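Zinc phosphodiesterase ELAC protein 1 (Homo sapiens, PDB 3ZWF) is a two-zinc ribonuclease Z that shows tRNA 3'-processing endonuclease activity and repairs tRNAs by removing 2',3'-cyclic phosphates. Local coordinates at residues V173-R177 / K262-E266. Numbering follows the deposited sequence.
Sequences VKAFR and KLCFE
This is an apolar helix-on-sheet contact in the metallo-beta-lactamase fold: the C-terminal end of helix 259-263 and the residues that follow pack on one face of strand 171-179, in the second beta-sheet of the fold. Residues 173-177 are fully extended (phi -88 to -142°, psi 129 to 162°), so Lys174 and Phe176 share one side, and their CA-to-CB bonds point toward 262-266, while that of Ala175 points away, to the side of Tyr163 and Phe187. Lys262 and Leu263 have helical angles, Cys264 is at -91/-1° and Phe265 turns extended. The backbones stay well apart, with Phe176 CA and Leu263 CA, the nearest pair, separated by 8.0 Å, and the evidence for packing is therefore in the side chains; 210 Å² is buried between the segments, both sides summed. Leu263 (m, t) supplies the largest share, 86 Å²: its CD2 meets Lys174 CD at 3.7 Å, against the aliphatic part of an m, t, t, t lysine, and its CD1 lies 4.2 Å from Ala175 O. Around the contact, Lys245 NZ hydrogen-bonds to the carbonyls of Leu263 and Phe265, tying the turn to strand 245-249. Phe176, with chi1 in p, meets both Leu263 and Cys264: its CD1 is 3.7 Å from Leu263 CD1, and Cys264 SG makes an oblique sulfur-aromatic contact, 4.4 Å from the ring centroid, 51° off the normal and 3.5 Å from Phe176 CZ.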
loop_
_atom_site.group_PDB
_atom_site.type_symbol
_atom_site.label_atom_id
_atom_site.label_comp_id
_atom_site.label_asym_id
_atom_site.label_seq_id
_atom_site.Cartn_x
_atom_site.Cartn_y
_atom_site.Cartn_z
ATOM N N VAL A 173 26.202 -10.235 -4.690
ATOM C CA VAL A 173 24.812 -10.164 -5.145
ATOM C C VAL A 173 24.707 -9.504 -6.519
ATOM O O VAL A 173 25.289 -8.439 -6.772
ATOM C CB VAL A 173 23.895 -9.468 -4.116
ATOM C CG1 VAL A 173 22.445 -9.446 -4.580
ATOM C CG2 VAL A 173 24.026 -10.165 -2.780
ATOM N N LYS A 174 24.006 -10.188 -7.421
ATOM C CA LYS A 174 23.854 -9.761 -8.810
ATOM C C LYS A 174 22.409 -9.853 -9.209
ATOM O O LYS A 174 21.655 -10.603 -8.592
ATOM C CB LYS A 174 24.713 -10.618 -9.751
ATOM C CG LYS A 174 26.188 -10.473 -9.508
ATOM C CD LYS A 174 27.002 -11.385 -10.390
ATOM C CE LYS A 174 28.453 -11.038 -10.224
ATOM N NZ LYS A 174 29.219 -12.014 -11.003
ATOM N N ALA A 175 22.027 -9.069 -10.217
ATOM C CA ALA A 175 20.709 -9.192 -10.845
ATOM C C ALA A 175 20.891 -9.671 -12.289
ATOM O O ALA A 175 21.950 -9.514 -12.909
ATOM C CB ALA A 175 19.945 -7.887 -10.809
ATOM N N PHE A 176 19.836 -10.264 -12.812
ATOM C CA PHE A 176 19.789 -10.677 -14.207
ATOM C C PHE A 176 18.392 -10.435 -14.781
ATOM O O PHE A 176 17.418 -10.274 -14.045
ATOM C CB PHE A 176 20.228 -12.140 -14.394
ATOM C CG PHE A 176 19.479 -13.149 -13.530
ATOM C CD1 PHE A 176 19.828 -13.373 -12.215
ATOM C CD2 PHE A 176 18.402 -13.855 -14.050
ATOM C CE1 PHE A 176 19.131 -14.260 -11.446
ATOM C CE2 PHE A 176 17.701 -14.796 -13.290
ATOM C CZ PHE A 176 18.069 -15.002 -11.971
ATOM N N ARG A 177 18.323 -10.422 -16.102
ATOM C CA ARG A 177 17.134 -9.995 -16.818
ATOM C C ARG A 177 16.176 -11.156 -17.044
ATOM O O ARG A 177 16.591 -12.267 -17.470
ATOM C CB ARG A 177 17.488 -9.390 -18.165
ATOM C CG ARG A 177 18.367 -8.136 -18.069
ATOM C CD ARG A 177 18.811 -7.693 -19.451
ATOM N NE ARG A 177 19.673 -8.698 -20.040
ATOM C CZ ARG A 177 19.915 -8.840 -21.335
ATOM N NH1 ARG A 177 19.369 -8.023 -22.228
ATOM N NH2 ARG A 177 20.722 -9.813 -21.744
ATOM N N LYS A 262 23.356 -19.031 -15.909
ATOM C CA LYS A 262 24.711 -19.105 -15.378
ATOM C C LYS A 262 24.714 -18.719 -13.903
ATOM O O LYS A 262 25.350 -19.371 -13.093
ATOM C CB LYS A 262 25.674 -18.208 -16.181
ATOM N N LEU A 263 23.980 -17.661 -13.561
ATOM C CA LEU A 263 23.953 -17.175 -12.179
ATOM C C LEU A 263 23.219 -18.090 -11.214
ATOM O O LEU A 263 23.544 -18.125 -10.038
ATOM C CB LEU A 263 23.321 -15.794 -12.112
ATOM C CG LEU A 263 24.304 -14.652 -12.414
ATOM C CD1 LEU A 263 23.568 -13.325 -12.448
ATOM C CD2 LEU A 263 25.484 -14.631 -11.436
ATOM N N CYS A 264 22.263 -18.838 -11.734
ATOM C CA CYS A 264 21.417 -19.722 -10.905
ATOM C C CYS A 264 21.962 -21.122 -10.774
ATOM O O CYS A 264 21.343 -21.954 -10.100
ATOM C CB CYS A 264 20.002 -19.794 -11.462
ATOM S SG CYS A 264 19.074 -18.251 -11.320
ATOM N N PHE A 265 23.098 -21.389 -11.427
ATOM C CA PHE A 265 23.653 -22.732 -11.467
ATOM C C PHE A 265 23.861 -23.290 -10.063
ATOM O O PHE A 265 24.495 -22.662 -9.227
ATOM C CB PHE A 265 24.987 -22.741 -12.229
ATOM C CG PHE A 265 25.604 -24.111 -12.361
ATOM C CD1 PHE A 265 24.893 -25.156 -12.915
ATOM C CD2 PHE A 265 26.894 -24.345 -11.928
ATOM C CE1 PHE A 265 25.473 -26.427 -13.038
ATOM C CE2 PHE A 265 27.475 -25.592 -12.045
ATOM C CZ PHE A 265 26.759 -26.641 -12.595
ATOM N N GLU A 266 23.326 -24.476 -9.839
ATOM C CA GLU A 266 23.409 -25.195 -8.551
ATOM C C GLU A 266 22.926 -24.370 -7.350
ATOM O O GLU A 266 23.399 -24.541 -6.218
ATOM C CB GLU A 266 24.816 -25.769 -8.320
ATOM C CG GLU A 266 25.137 -26.870 -9.322
ATOM C CD GLU A 266 26.448 -27.587 -9.019
ATOM O OE1 GLU A 266 27.369 -26.963 -8.445
ATOM O OE2 GLU A 266 26.531 -28.778 -9.369
#